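Gamma-glutamyl phosphate reductase (Saccharomyces cerevisiae, PDB 1VLU) catalyses the NADPH-dependent reduction of L-gamma-glutamyl phosphate to the corresponding semialdehyde and phosphate, the second step from glutamate in proline biosynthesis. Local coordinates at residues E36-I41 against E102-K107; Q93-V98 against I144-I149; V129-F134 against S202-Q207; I241-L246 against Q359-H364; S283-V288 against K307-D312. One frame throughout, in Å; residues are numbered along the deposited sequence.

How the interactions relate
The five contacts of this aldehyde-dehydrogenase-like chain fall into two touching groups, 1 to 3 and 4 with 5; interactions 1 and 2 lie on the opposite side of the chain's centre from 4 and 5. In the first group, helix 139-151 meets helix 35-51 where I41 CG2 lies 3.5 Å from I149 CG2, and meets strand 118-134 where I144 CG2 lies 3.6 Å from V132 CG2. Interactions 4 and 5 belong to the six-stranded parallel sheet and its helical margin, and touch through L246 CD1 and V288 CG1 at 3.8 Å. Centres of interactions 1 and 5 are about 55 Å apart, whereas interactions 3 and 4 approach to about 12 Å between nearest atoms.

Interaction 1: E36-I41 against E102-K107; sequences EGRSDI and EDPVGK
R38 reaches from helix 35-51 to the carboxylate of D103 and grips it end-on with both terminal nitrogens. NH2 of R38 donates to OD2 of D103 at 2.8 Å, and NH1 of R38 to OD1 of D103 at 3.1 Å, with a third, weak bond from NH2 to OD1. The acceptors lie close to the guanidinium plane, but the carboxylate is turned 45° against it, and OD1 is met from above its own plane. A bend at chi3 (-87°) in the arginine lays the guanidinium beside the loop. On the opposite face of the carboxylate, OD1 of D103 also accepts from the backbone N of V105 at 3.0 Å. This second bond makes an Asx turn, which bends the loop between helix 87-100 and strand 108-115 and, together with the arginine, helps to fix the rotation of the carboxylate. Aspartate suits the place because its short chain can serve its own backbone and a distant cation together. The guanidinium group has further partners: NE of R38 bonds to the carbonyl of I33, just before the helix, and NH1 makes a weak bond to that of K150 on helix 139-151. Away from this polar grip the contact thins. CD of P104 lies at the guanidinium edge, 4.2 Å from NH1 of R38, while P104 also packs on K150 and L427. V105 points toward the helix without closing on it. Farther round the loop, G106 lies exposed, its positive phi (83°) easily adopted by a residue without a side chain, and the E102 side chain is exposed and modelled only to CB.

Interaction 2: Q93-V98 against I144-I149; sequences QGIKDV and ITALSI
A146 and I95 have the nearest CA atoms of segments 144-149 and 93-98, 5.7 Å apart. Ahead of A146, I144 packs instead on L157 of strand 154-158 and V132 of strand 118-134, a fitting place for a large aliphatic group. T145 bonds its hydroxyl to the carbonyl of I141 within its own helix, which satisfies a polar group in a buried position. Next, the methyl of A146 points toward the other helix. It meets CG2 of I95 at 4.3 Å and CG1 of V98 at 4.1 Å, about one turn apart, and this small residue allows the axes of the two segments to come within 9.3 Å. V98 sets CG1 anti to its backbone N (chi1 170°), which lays that methyl 3.7 Å from the carbonyl O of A146 and presents CG2 to the next residue. There L147 sends CD2 to within 4.0 Å of CG2 of V98, the two side chains at about a right angle. L147 also packs on V425, L427 and L430. S148 faces the sheet again at A155, its hydroxyl held by a weak bond to the carbonyl O of I144. The two segments run almost parallel, at 9°, with L42 and L49 of helix 35-51 adding to the apolar layer. Helix 139-151 itself links the parallel strands 118-134 and 154-158, the beta-alpha-beta crossover characteristic of Rossmann-like folds.

Interaction 3: V129-F134 against S202-Q207; sequences VLLVIF and SDLLDQ
L131 divides its isopropyl end between two consecutive leucines of the loop opposite, L204 and L205. With CG anti to the backbone N (chi1 173°), the side chain reaches out from strand 118-134 and spreads its methyls toward both partners. CD1 of L131 touches CD1 of L204 at 4.0 Å, the two side chains crossing obliquely. CD2 of L131 touches CD2 of L205, also at 4.0 Å, here at about a right angle, and lies at a similar distance from the carbonyl O of L204. Two residues along the strand, I133 projects on the same side, and its CD1 reaches CD2 of L205 at 4.1 Å. One methyl of L205 therefore sits against the ends of both L131 and I133. Branched aliphatic groups suit such a junction because they can interleave at varied angles with no directional bond to satisfy. The leucines are held adjacent by a short 3-10 segment, 204-206, whose tight winding points L204 at the strand while the end of L205 curls back toward it. Q207 closes this turn: its NE2 donates to the carbonyl O of D203 at 3.0 Å, from above the carbonyl plane, while the backbone N of D206 reaches the same oxygen from the opposite face. Around the contact, L131 and L204 both rest on I156 of strand 154-158, and I133 and L205 both rest on V214 of strand 213-217, so the loop lies against the sheet across three adjacent strands. Q207 meets helix 15-30 at Q17 and A20, whereas the alternate residues L130, V132 and F134 pack against helix 139-151 on the sheet's other face.

Interaction 4: I241-L246 against Q359-H364; sequences ICSIYL and QHINTH
H364 and I241 both place their gamma carbon beside the backbone N (chi1 -58° for H364 CG and -57° for I241 CG1), and these torsions bring the imidazole flat against the isoleucine. CB of I241 stands over the ring centre, 4.0 Å from the centroid and 12° off the normal, a CH-pi contact. CD1 of I241 adds a touch at 3.6 Å to ND1 of H364. OG1 of T363 lies over the opposite face and donates to the carbonyl O of H360 at 2.7 Å, next to the type I turn I361-H364 that follows helix 354-361. Along strand 242-246, S243 packs its CB on CG1 of I361 at 3.7 Å. A small residue here lets the helix end settle on the parallel sheet, with I361 also meeting F383 of helix 377-386. The hydroxyl of S243 and NE2 of H364 are too far apart to bond directly, so a water joins them, 2.7 Å from S243 OG and 2.6 Å from H364 NE2, lying in the ring plane. ND1 of H364 bonds to the carboxylate of D228. Different partners at its two nitrogens and cover on both faces should restrain the imidazole's tilt and flip, and the D228 carboxylate probably polarises the ring.

Interaction 5: S283-V288 against K307-D312; sequences SKWWEV and KTAYFD
W285 and W286, at the start of helix 285-296, press against Y310 of helix 304-317 from two directions. Just before them, K284 takes a positive phi (66°) and its carbonyl O accepts from the backbone N of E287 at 2.8 Å, closing a turn from K284 to E287. W285 then holds its CG between the backbone N and the carbonyl carbon (chi1 59°), which brings the six-membered ring of the indole foremost against the other helix. CH2 of W285 lies 3.8 Å from CA of Y310 and 4.3 Å from CB of A309. The small alanine allows the broad ring to approach the helix backbone, and an indole is long enough to span the distance. W286 adopts a similar first torsion (52°), but its ring leads away and its CB does the touching. That carbon meets CD1 of Y310 at the edge of the phenol ring, at 3.6 Å, while the carbonyl O of W286 is equally near CE1 of Y310. The two indoles also brace each other: CE3 of W286 stands 3.6 Å above the plane of W285, toward its rim, and CA of K284 covers a face of W286. E287 points away, forming a salt bridge with K256 and a weak, long one with K284 (NZ of K284 to OE2 of E287, 3.5 Å). V288 packs on L252 and S259 of helix 252-261. Beyond the pair of segments, W285 meets the ring of F350 of strand 347-350 edge-to-face, W286 touches K313 and L317 farther along helix 304-317, and Y310 packs against L289 and E290, joining the two helices at the margin of the parallel sheet.

Interaction 1: E36-I41 against E102-K107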
# COMPACT_ATOMS: atom_id res chain seq x y z
N GLU A 36 18.47 -23.22 -15.39
CA GLU A 36 19.51 -23.29 -16.42
C GLU A 36 19.47 -22.05 -17.30
O GLU A 36 20.52 -21.52 -17.68
CB GLU A 36 19.37 -24.55 -17.29
CG GLU A 36 19.23 -25.85 -16.51
N GLY A 37 18.25 -21.59 -17.61
CA GLY A 37 18.04 -20.38 -18.40
C GLY A 37 18.41 -19.11 -17.65
O GLY A 37 19.08 -18.23 -18.19
N ARG A 38 17.98 -19.01 -16.40
CA ARG A 38 18.34 -17.87 -15.56
C ARG A 38 19.83 -17.83 -15.20
O ARG A 38 20.43 -16.77 -15.18
CB ARG A 38 17.47 -17.82 -14.31
CG ARG A 38 16.01 -17.41 -14.56
CD ARG A 38 15.19 -17.41 -13.26
NE ARG A 38 14.63 -18.71 -12.94
CZ ARG A 38 14.95 -19.47 -11.89
NH1 ARG A 38 15.84 -19.06 -11.00
NH2 ARG A 38 14.37 -20.64 -11.72
N SER A 39 20.43 -18.98 -14.92
CA SER A 39 21.86 -19.05 -14.62
C SER A 39 22.72 -18.79 -15.86
O SER A 39 23.79 -18.19 -15.77
CB SER A 39 22.22 -20.41 -14.03
OG SER A 39 21.40 -20.69 -12.91
N ASP A 40 22.23 -19.24 -17.02
CA ASP A 40 22.94 -19.13 -18.28
C ASP A 40 23.14 -17.68 -18.68
O ASP A 40 24.25 -17.28 -19.07
CB ASP A 40 22.18 -19.87 -19.38
CG ASP A 40 22.97 -19.98 -20.67
OD1 ASP A 40 24.23 -20.09 -20.60
OD2 ASP A 40 22.35 -19.97 -21.76
N ILE A 41 22.08 -16.88 -18.61
CA ILE A 41 22.19 -15.47 -18.94
C ILE A 41 23.19 -14.77 -18.01
O ILE A 41 23.83 -13.80 -18.41
CB ILE A 41 20.79 -14.74 -18.97
CG1 ILE A 41 20.85 -13.42 -19.77
CG2 ILE A 41 20.26 -14.46 -17.56
CD1 ILE A 41 21.50 -13.50 -21.18
N GLU A 102 22.06 -22.82 -5.89
CA GLU A 102 20.91 -23.68 -6.16
C GLU A 102 19.73 -22.76 -6.46
O GLU A 102 19.63 -21.70 -5.85
CB GLU A 102 20.59 -24.56 -4.94
N ASP A 103 18.85 -23.17 -7.37
CA ASP A 103 17.63 -22.42 -7.66
C ASP A 103 16.93 -21.95 -6.37
O ASP A 103 16.49 -22.77 -5.55
CB ASP A 103 16.66 -23.23 -8.54
CG ASP A 103 15.55 -22.37 -9.15
OD1 ASP A 103 15.39 -21.19 -8.78
OD2 ASP A 103 14.82 -22.88 -10.03
N PRO A 104 16.85 -20.62 -6.17
CA PRO A 104 16.21 -20.04 -4.97
C PRO A 104 14.70 -20.18 -5.00
O PRO A 104 14.04 -19.96 -4.00
CB PRO A 104 16.59 -18.54 -5.06
CG PRO A 104 17.61 -18.45 -6.15
CD PRO A 104 17.36 -19.57 -7.07
N VAL A 105 14.16 -20.54 -6.15
CA VAL A 105 12.73 -20.52 -6.38
C VAL A 105 12.22 -21.95 -6.55
O VAL A 105 12.91 -22.80 -7.13
CB VAL A 105 12.41 -19.61 -7.60
CG1 VAL A 105 11.01 -19.87 -8.17
CG2 VAL A 105 12.58 -18.17 -7.19
N GLY A 106 11.03 -22.21 -6.03
CA GLY A 106 10.46 -23.54 -6.11
C GLY A 106 10.97 -24.48 -5.03
O GLY A 106 10.69 -25.67 -5.08
N LYS A 107 11.71 -23.95 -4.06
CA LYS A 107 12.15 -24.74 -2.92
C LYS A 107 11.01 -24.92 -1.92
O LYS A 107 10.37 -23.97 -1.52
CB LYS A 107 13.36 -24.11 -2.23
CG LYS A 107 14.70 -24.40 -2.89
CD LYS A 107 15.85 -23.62 -2.21

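Interaction 2: Q93-V98 against I144-I149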
# COMPACT_ATOMS: atom_id res chain seq x y z
N GLN A 93 33.37 -12.19 -10.25
CA GLN A 93 33.30 -13.42 -9.47
C GLN A 93 31.95 -13.62 -8.77
O GLN A 93 31.41 -14.73 -8.73
CB GLN A 93 34.45 -13.42 -8.44
CG GLN A 93 34.62 -14.71 -7.66
CD GLN A 93 34.71 -15.92 -8.56
OE1 GLN A 93 35.50 -15.95 -9.50
NE2 GLN A 93 33.88 -16.92 -8.30
N GLY A 94 31.41 -12.54 -8.20
CA GLY A 94 30.09 -12.57 -7.57
C GLY A 94 28.95 -12.97 -8.50
O GLY A 94 27.96 -13.55 -8.06
N ILE A 95 29.07 -12.64 -9.79
CA ILE A 95 28.06 -13.02 -10.76
C ILE A 95 28.06 -14.54 -10.91
O ILE A 95 27.00 -15.18 -10.90
CB ILE A 95 28.26 -12.29 -12.13
CG1 ILE A 95 28.30 -10.77 -11.91
CG2 ILE A 95 27.16 -12.66 -13.13
CD1 ILE A 95 28.66 -9.96 -13.14
N LYS A 96 29.26 -15.12 -11.00
CA LYS A 96 29.46 -16.58 -11.10
C LYS A 96 28.98 -17.29 -9.85
O LYS A 96 28.27 -18.29 -9.95
CB LYS A 96 30.93 -16.93 -11.38
CG LYS A 96 31.34 -16.74 -12.84
CD LYS A 96 32.76 -17.27 -13.10
N ASP A 97 29.38 -16.78 -8.68
CA ASP A 97 28.93 -17.32 -7.39
C ASP A 97 27.41 -17.43 -7.34
O ASP A 97 26.88 -18.46 -6.93
CB ASP A 97 29.41 -16.47 -6.21
CG ASP A 97 30.93 -16.44 -6.06
OD1 ASP A 97 31.61 -17.33 -6.63
OD2 ASP A 97 31.43 -15.52 -5.38
N VAL A 98 26.73 -16.38 -7.77
CA VAL A 98 25.27 -16.35 -7.80
C VAL A 98 24.71 -17.33 -8.83
O VAL A 98 23.77 -18.06 -8.54
CB VAL A 98 24.74 -14.93 -8.04
CG1 VAL A 98 23.25 -14.95 -8.30
CG2 VAL A 98 25.07 -14.03 -6.85
N ILE A 144 22.96 -6.87 -8.17
CA ILE A 144 21.51 -6.86 -8.22
C ILE A 144 20.96 -7.48 -9.49
O ILE A 144 20.00 -8.23 -9.44
CB ILE A 144 20.97 -5.43 -8.02
CG1 ILE A 144 20.97 -5.09 -6.52
CG2 ILE A 144 19.56 -5.26 -8.61
CD1 ILE A 144 20.10 -5.98 -5.68
N THR A 145 21.56 -7.19 -10.63
CA THR A 145 21.19 -7.88 -11.86
C THR A 145 21.30 -9.39 -11.64
O THR A 145 20.39 -10.13 -11.96
CB THR A 145 22.06 -7.39 -13.07
OG1 THR A 145 21.67 -6.07 -13.45
CG2 THR A 145 21.95 -8.32 -14.27
N ALA A 146 22.42 -9.85 -11.09
CA ALA A 146 22.63 -11.28 -10.85
C ALA A 146 21.58 -11.86 -9.88
O ALA A 146 20.88 -12.82 -10.23
CB ALA A 146 24.09 -11.57 -10.38
N LEU A 147 21.42 -11.26 -8.71
CA LEU A 147 20.47 -11.73 -7.71
C LEU A 147 19.03 -11.73 -8.15
O LEU A 147 18.26 -12.60 -7.74
CB LEU A 147 20.58 -10.93 -6.41
CG LEU A 147 21.83 -11.13 -5.56
CD1 LEU A 147 21.88 -10.06 -4.50
CD2 LEU A 147 21.86 -12.53 -4.96
N SER A 148 18.65 -10.74 -8.97
CA SER A 148 17.29 -10.61 -9.50
C SER A 148 16.92 -11.68 -10.49
O SER A 148 15.84 -12.27 -10.41
CB SER A 148 17.13 -9.28 -10.23
OG SER A 148 16.87 -8.25 -9.31
N ILE A 149 17.77 -11.88 -11.49
CA ILE A 149 17.47 -12.86 -12.51
C ILE A 149 17.49 -14.25 -11.88
O ILE A 149 16.58 -15.02 -12.10
CB ILE A 149 18.45 -12.74 -13.69
CG1 ILE A 149 18.12 -11.48 -14.51
CG2 ILE A 149 18.44 -14.03 -14.56
CD1 ILE A 149 19.36 -10.83 -15.12

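Interaction 3: V129-F134 against S202-Q207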
# COMPACT_ATOMS: atom_id res chain seq x y z
N VAL A 129 8.72 -7.51 -8.26
CA VAL A 129 9.44 -6.45 -8.94
C VAL A 129 10.18 -5.68 -7.87
O VAL A 129 9.58 -5.31 -6.86
CB VAL A 129 8.53 -5.48 -9.75
CG1 VAL A 129 9.36 -4.28 -10.35
CG2 VAL A 129 7.82 -6.22 -10.87
N LEU A 130 11.47 -5.44 -8.12
CA LEU A 130 12.36 -4.73 -7.21
C LEU A 130 12.70 -3.39 -7.81
O LEU A 130 13.01 -3.32 -9.01
CB LEU A 130 13.68 -5.48 -7.04
CG LEU A 130 13.68 -7.00 -6.80
CD1 LEU A 130 15.10 -7.48 -6.79
CD2 LEU A 130 12.98 -7.37 -5.51
N LEU A 131 12.67 -2.35 -6.98
CA LEU A 131 13.22 -1.06 -7.35
C LEU A 131 14.46 -0.89 -6.49
O LEU A 131 14.40 -0.96 -5.27
CB LEU A 131 12.22 0.08 -7.12
CG LEU A 131 12.63 1.55 -7.29
CD1 LEU A 131 13.20 1.88 -8.69
CD2 LEU A 131 11.43 2.41 -7.01
N VAL A 132 15.60 -0.74 -7.16
CA VAL A 132 16.86 -0.61 -6.51
C VAL A 132 17.39 0.79 -6.78
O VAL A 132 17.59 1.17 -7.93
CB VAL A 132 17.86 -1.66 -7.03
CG1 VAL A 132 19.22 -1.51 -6.31
CG2 VAL A 132 17.27 -3.07 -6.89
N ILE A 133 17.58 1.55 -5.70
CA ILE A 133 18.07 2.91 -5.72
C ILE A 133 19.37 2.97 -4.92
O ILE A 133 19.41 2.72 -3.71
CB ILE A 133 17.04 3.93 -5.15
CG1 ILE A 133 15.68 3.79 -5.85
CG2 ILE A 133 17.56 5.38 -5.29
CD1 ILE A 133 14.52 4.25 -5.00
N PHE A 134 20.43 3.31 -5.63
CA PHE A 134 21.76 3.32 -5.05
C PHE A 134 22.47 4.65 -5.34
O PHE A 134 22.14 5.37 -6.29
CB PHE A 134 22.57 2.12 -5.54
CG PHE A 134 22.77 2.08 -7.02
CD1 PHE A 134 21.77 1.61 -7.87
CD2 PHE A 134 23.96 2.54 -7.58
CE1 PHE A 134 21.96 1.58 -9.24
CE2 PHE A 134 24.15 2.52 -8.95
CZ PHE A 134 23.15 2.03 -9.77
N SER A 202 11.05 10.28 -9.76
CA SER A 202 10.62 9.96 -8.38
C SER A 202 9.17 9.46 -8.32
O SER A 202 8.70 9.01 -7.26
CB SER A 202 10.85 11.14 -7.42
OG SER A 202 10.48 12.37 -8.01
N ASP A 203 8.49 9.54 -9.47
CA ASP A 203 7.19 8.91 -9.70
C ASP A 203 7.20 7.38 -9.56
O ASP A 203 6.15 6.78 -9.31
CB ASP A 203 6.64 9.28 -11.08
CG ASP A 203 5.67 10.45 -11.04
OD1 ASP A 203 5.43 11.01 -9.95
OD2 ASP A 203 5.13 10.80 -12.12
N LEU A 204 8.37 6.75 -9.73
CA LEU A 204 8.54 5.30 -9.55
C LEU A 204 8.22 4.81 -8.15
O LEU A 204 7.74 3.70 -7.99
CB LEU A 204 9.96 4.85 -9.91
CG LEU A 204 10.33 4.62 -11.37
CD1 LEU A 204 11.84 4.39 -11.53
CD2 LEU A 204 9.53 3.48 -12.00
N LEU A 205 8.51 5.63 -7.15
CA LEU A 205 8.17 5.35 -5.76
C LEU A 205 6.66 5.37 -5.46
O LEU A 205 6.23 4.93 -4.38
CB LEU A 205 8.92 6.30 -4.84
CG LEU A 205 10.40 5.96 -4.62
CD1 LEU A 205 11.15 7.10 -3.95
CD2 LEU A 205 10.57 4.66 -3.84
N ASP A 206 5.87 5.87 -6.42
CA ASP A 206 4.41 5.85 -6.34
C ASP A 206 3.78 4.60 -6.98
O ASP A 206 2.56 4.41 -6.91
CB ASP A 206 3.83 7.11 -7.01
CG ASP A 206 4.28 8.42 -6.35
OD1 ASP A 206 4.71 8.39 -5.17
OD2 ASP A 206 4.19 9.48 -7.01
N GLN A 207 4.60 3.75 -7.59
CA GLN A 207 4.07 2.62 -8.37
C GLN A 207 3.87 1.37 -7.54
O GLN A 207 4.24 0.30 -7.97
CB GLN A 207 4.96 2.30 -9.59
CG GLN A 207 5.22 3.50 -10.53
CD GLN A 207 3.94 4.20 -10.91
OE1 GLN A 207 2.95 3.55 -11.26
NE2 GLN A 207 3.94 5.53 -10.82

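Interaction 4: I241-L246 against Q359-H364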
# COMPACT_ATOMS: atom_id res chain seq x y z
N ILE A 241 10.02 6.83 10.19
CA ILE A 241 10.80 7.66 11.10
C ILE A 241 10.00 7.97 12.38
O ILE A 241 8.87 8.48 12.30
CB ILE A 241 11.24 8.97 10.42
CG1 ILE A 241 12.05 8.67 9.14
CG2 ILE A 241 12.02 9.86 11.41
CD1 ILE A 241 12.08 9.82 8.16
N CYS A 242 10.62 7.67 13.53
CA CYS A 242 10.06 7.94 14.85
C CYS A 242 10.65 9.19 15.48
O CYS A 242 11.86 9.35 15.55
CB CYS A 242 10.30 6.76 15.77
SG CYS A 242 9.53 5.25 15.13
N SER A 243 9.78 10.08 15.96
CA SER A 243 10.20 11.37 16.48
C SER A 243 10.00 11.50 17.99
O SER A 243 9.06 10.98 18.55
CB SER A 243 9.46 12.50 15.76
OG SER A 243 9.69 12.45 14.36
N ILE A 244 10.93 12.18 18.64
CA ILE A 244 10.75 12.59 20.02
C ILE A 244 10.76 14.11 20.04
O ILE A 244 11.73 14.74 19.61
CB ILE A 244 11.85 12.02 20.95
CG1 ILE A 244 11.96 10.49 20.77
CG2 ILE A 244 11.54 12.37 22.41
CD1 ILE A 244 13.25 9.88 21.35
N TYR A 245 9.65 14.69 20.48
CA TYR A 245 9.58 16.13 20.68
C TYR A 245 9.90 16.51 22.12
O TYR A 245 9.18 16.13 23.04
CB TYR A 245 8.23 16.67 20.25
CG TYR A 245 8.03 18.15 20.56
CD1 TYR A 245 8.94 19.11 20.12
CD2 TYR A 245 6.93 18.57 21.29
CE1 TYR A 245 8.75 20.45 20.40
CE2 TYR A 245 6.73 19.90 21.57
CZ TYR A 245 7.64 20.84 21.12
OH TYR A 245 7.43 22.18 21.40
N LEU A 246 10.98 17.26 22.28
CA LEU A 246 11.41 17.80 23.57
C LEU A 246 10.91 19.23 23.70
O LEU A 246 11.51 20.16 23.17
CB LEU A 246 12.93 17.75 23.67
CG LEU A 246 13.59 16.39 23.44
CD1 LEU A 246 15.08 16.48 23.70
CD2 LEU A 246 12.97 15.34 24.34
N GLN A 359 3.20 19.08 12.86
CA GLN A 359 3.37 19.26 11.41
C GLN A 359 4.53 18.44 10.88
O GLN A 359 4.38 17.76 9.87
CB GLN A 359 3.53 20.74 11.03
CG GLN A 359 2.21 21.51 11.02
CD GLN A 359 2.36 23.03 10.84
OE1 GLN A 359 3.43 23.61 11.10
NE2 GLN A 359 1.28 23.68 10.42
N HIS A 360 5.67 18.49 11.56
CA HIS A 360 6.85 17.70 11.16
C HIS A 360 6.55 16.21 11.15
O HIS A 360 6.92 15.51 10.21
CB HIS A 360 8.01 17.94 12.13
CG HIS A 360 8.86 19.13 11.81
ND1 HIS A 360 8.86 20.26 12.60
CD2 HIS A 360 9.76 19.36 10.83
CE1 HIS A 360 9.71 21.14 12.11
NE2 HIS A 360 10.27 20.62 11.03
N ILE A 361 5.91 15.73 12.21
CA ILE A 361 5.60 14.31 12.40
C ILE A 361 4.62 13.80 11.34
O ILE A 361 4.75 12.69 10.82
CB ILE A 361 5.07 14.04 13.82
CG1 ILE A 361 6.24 14.16 14.81
CG2 ILE A 361 4.40 12.66 13.93
CD1 ILE A 361 5.86 14.31 16.26
N ASN A 362 3.65 14.65 11.02
CA ASN A 362 2.61 14.30 10.07
C ASN A 362 3.05 14.25 8.60
O ASN A 362 2.25 13.95 7.74
CB ASN A 362 1.41 15.23 10.26
CG ASN A 362 0.63 14.90 11.51
OD1 ASN A 362 0.96 13.95 12.22
ND2 ASN A 362 -0.41 15.67 11.78
N THR A 363 4.33 14.56 8.33
CA THR A 363 4.89 14.42 6.97
C THR A 363 5.54 13.05 6.76
O THR A 363 5.95 12.72 5.64
CB THR A 363 5.95 15.49 6.67
OG1 THR A 363 7.07 15.32 7.53
CG2 THR A 363 5.38 16.91 6.83
N HIS A 364 5.64 12.25 7.82
CA HIS A 364 6.22 10.91 7.71
C HIS A 364 5.20 9.86 7.29
O HIS A 364 4.08 9.81 7.81
CB HIS A 364 6.94 10.50 9.00
CG HIS A 364 8.03 11.44 9.38
ND1 HIS A 364 9.09 11.72 8.54
CD2 HIS A 364 8.22 12.19 10.49
CE1 HIS A 364 9.89 12.60 9.12
NE2 HIS A 364 9.38 12.90 10.30
O HOH W 1 9.60 14.30 12.44

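Interaction 5: S283-V288 against K307-D312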
# COMPACT_ATOMS: atom_id res chain seq x y z
N SER A 283 15.43 24.54 28.14
CA SER A 283 16.71 24.91 28.76
C SER A 283 17.65 23.73 28.83
O SER A 283 17.26 22.63 29.23
CB SER A 283 16.51 25.48 30.18
OG SER A 283 15.72 26.66 30.18
N LYS A 284 18.91 23.97 28.46
CA LYS A 284 19.98 22.97 28.51
C LYS A 284 19.74 21.84 27.52
O LYS A 284 20.22 20.72 27.70
CB LYS A 284 20.17 22.42 29.94
CG LYS A 284 20.55 23.45 31.01
CD LYS A 284 19.76 23.19 32.30
CE LYS A 284 20.56 23.51 33.56
NZ LYS A 284 21.59 22.46 33.84
N TRP A 285 18.98 22.13 26.46
CA TRP A 285 18.66 21.16 25.42
C TRP A 285 19.91 20.53 24.81
O TRP A 285 19.85 19.41 24.31
CB TRP A 285 17.77 21.76 24.33
CG TRP A 285 18.33 22.94 23.60
CD1 TRP A 285 18.05 24.25 23.83
CD2 TRP A 285 19.25 22.92 22.49
NE1 TRP A 285 18.74 25.05 22.95
CE2 TRP A 285 19.48 24.26 22.12
CE3 TRP A 285 19.90 21.89 21.78
CZ2 TRP A 285 20.35 24.61 21.07
CZ3 TRP A 285 20.76 22.24 20.73
CH2 TRP A 285 20.98 23.59 20.39
N TRP A 286 21.02 21.27 24.87
CA TRP A 286 22.31 20.80 24.35
C TRP A 286 22.90 19.69 25.22
O TRP A 286 23.60 18.83 24.71
CB TRP A 286 23.31 21.95 24.18
CG TRP A 286 23.46 22.77 25.40
CD1 TRP A 286 24.31 22.54 26.44
CD2 TRP A 286 22.71 23.94 25.74
NE1 TRP A 286 24.15 23.51 27.41
CE2 TRP A 286 23.17 24.38 27.00
CE3 TRP A 286 21.69 24.66 25.10
CZ2 TRP A 286 22.64 25.50 27.64
CZ3 TRP A 286 21.18 25.79 25.73
CH2 TRP A 286 21.65 26.19 26.98
N GLU A 287 22.58 19.71 26.51
CA GLU A 287 23.07 18.68 27.44
C GLU A 287 22.50 17.32 27.09
O GLU A 287 23.08 16.29 27.44
CB GLU A 287 22.74 19.03 28.88
CG GLU A 287 23.62 20.13 29.47
CD GLU A 287 23.44 20.28 30.98
OE1 GLU A 287 22.85 19.38 31.62
OE2 GLU A 287 23.89 21.31 31.54
N VAL A 288 21.36 17.33 26.40
CA VAL A 288 20.69 16.13 25.92
C VAL A 288 21.45 15.52 24.74
O VAL A 288 21.70 14.31 24.73
CB VAL A 288 19.20 16.44 25.57
CG1 VAL A 288 18.57 15.31 24.77
CG2 VAL A 288 18.41 16.68 26.84
N LYS A 307 23.10 22.62 14.55
CA LYS A 307 24.55 22.42 14.78
C LYS A 307 25.31 23.72 15.10
O LYS A 307 26.12 23.77 16.04
CB LYS A 307 25.22 21.70 13.60
CG LYS A 307 26.68 21.31 13.84
CD LYS A 307 27.13 20.17 12.94
CE LYS A 307 27.21 20.58 11.48
NZ LYS A 307 28.28 21.58 11.27
N THR A 308 25.03 24.77 14.33
CA THR A 308 25.63 26.09 14.55
C THR A 308 25.24 26.68 15.91
O THR A 308 26.00 27.44 16.49
CB THR A 308 25.29 27.11 13.42
OG1 THR A 308 23.87 27.30 13.35
CG2 THR A 308 25.80 26.62 12.06
N ALA A 309 24.05 26.32 16.41
CA ALA A 309 23.57 26.80 17.70
C ALA A 309 24.10 25.96 18.86
O ALA A 309 24.38 26.47 19.95
CB ALA A 309 22.04 26.84 17.71
N TYR A 310 24.24 24.66 18.60
CA TYR A 310 24.70 23.67 19.56
C TYR A 310 26.18 23.89 19.86
O TYR A 310 26.59 23.96 21.03
CB TYR A 310 24.39 22.27 18.98
CG TYR A 310 24.94 21.06 19.72
CD1 TYR A 310 24.91 20.99 21.13
CD2 TYR A 310 25.45 19.96 18.99
CE1 TYR A 310 25.40 19.88 21.80
CE2 TYR A 310 25.95 18.83 19.66
CZ TYR A 310 25.93 18.80 21.06
OH TYR A 310 26.41 17.70 21.73
N PHE A 311 26.97 24.05 18.81
CA PHE A 311 28.42 24.30 18.92
C PHE A 311 28.74 25.61 19.65
O PHE A 311 29.69 25.68 20.43
CB PHE A 311 29.08 24.29 17.53
CG PHE A 311 29.43 22.90 17.03
CD1 PHE A 311 28.82 21.75 17.55
CD2 PHE A 311 30.36 22.75 16.00
CE1 PHE A 311 29.15 20.48 17.07
CE2 PHE A 311 30.70 21.48 15.51
CZ PHE A 311 30.10 20.34 16.05
N ASP A 312 27.93 26.65 19.42
CA ASP A 312 28.11 27.94 20.09
C ASP A 312 27.87 27.87 21.59
O ASP A 312 28.60 28.48 22.36
CB ASP A 312 27.22 29.01 19.48
CG ASP A 312 27.51 29.25 18.00
OD1 ASP A 312 28.36 28.53 17.42
OD2 ASP A 312 26.86 30.14 17.41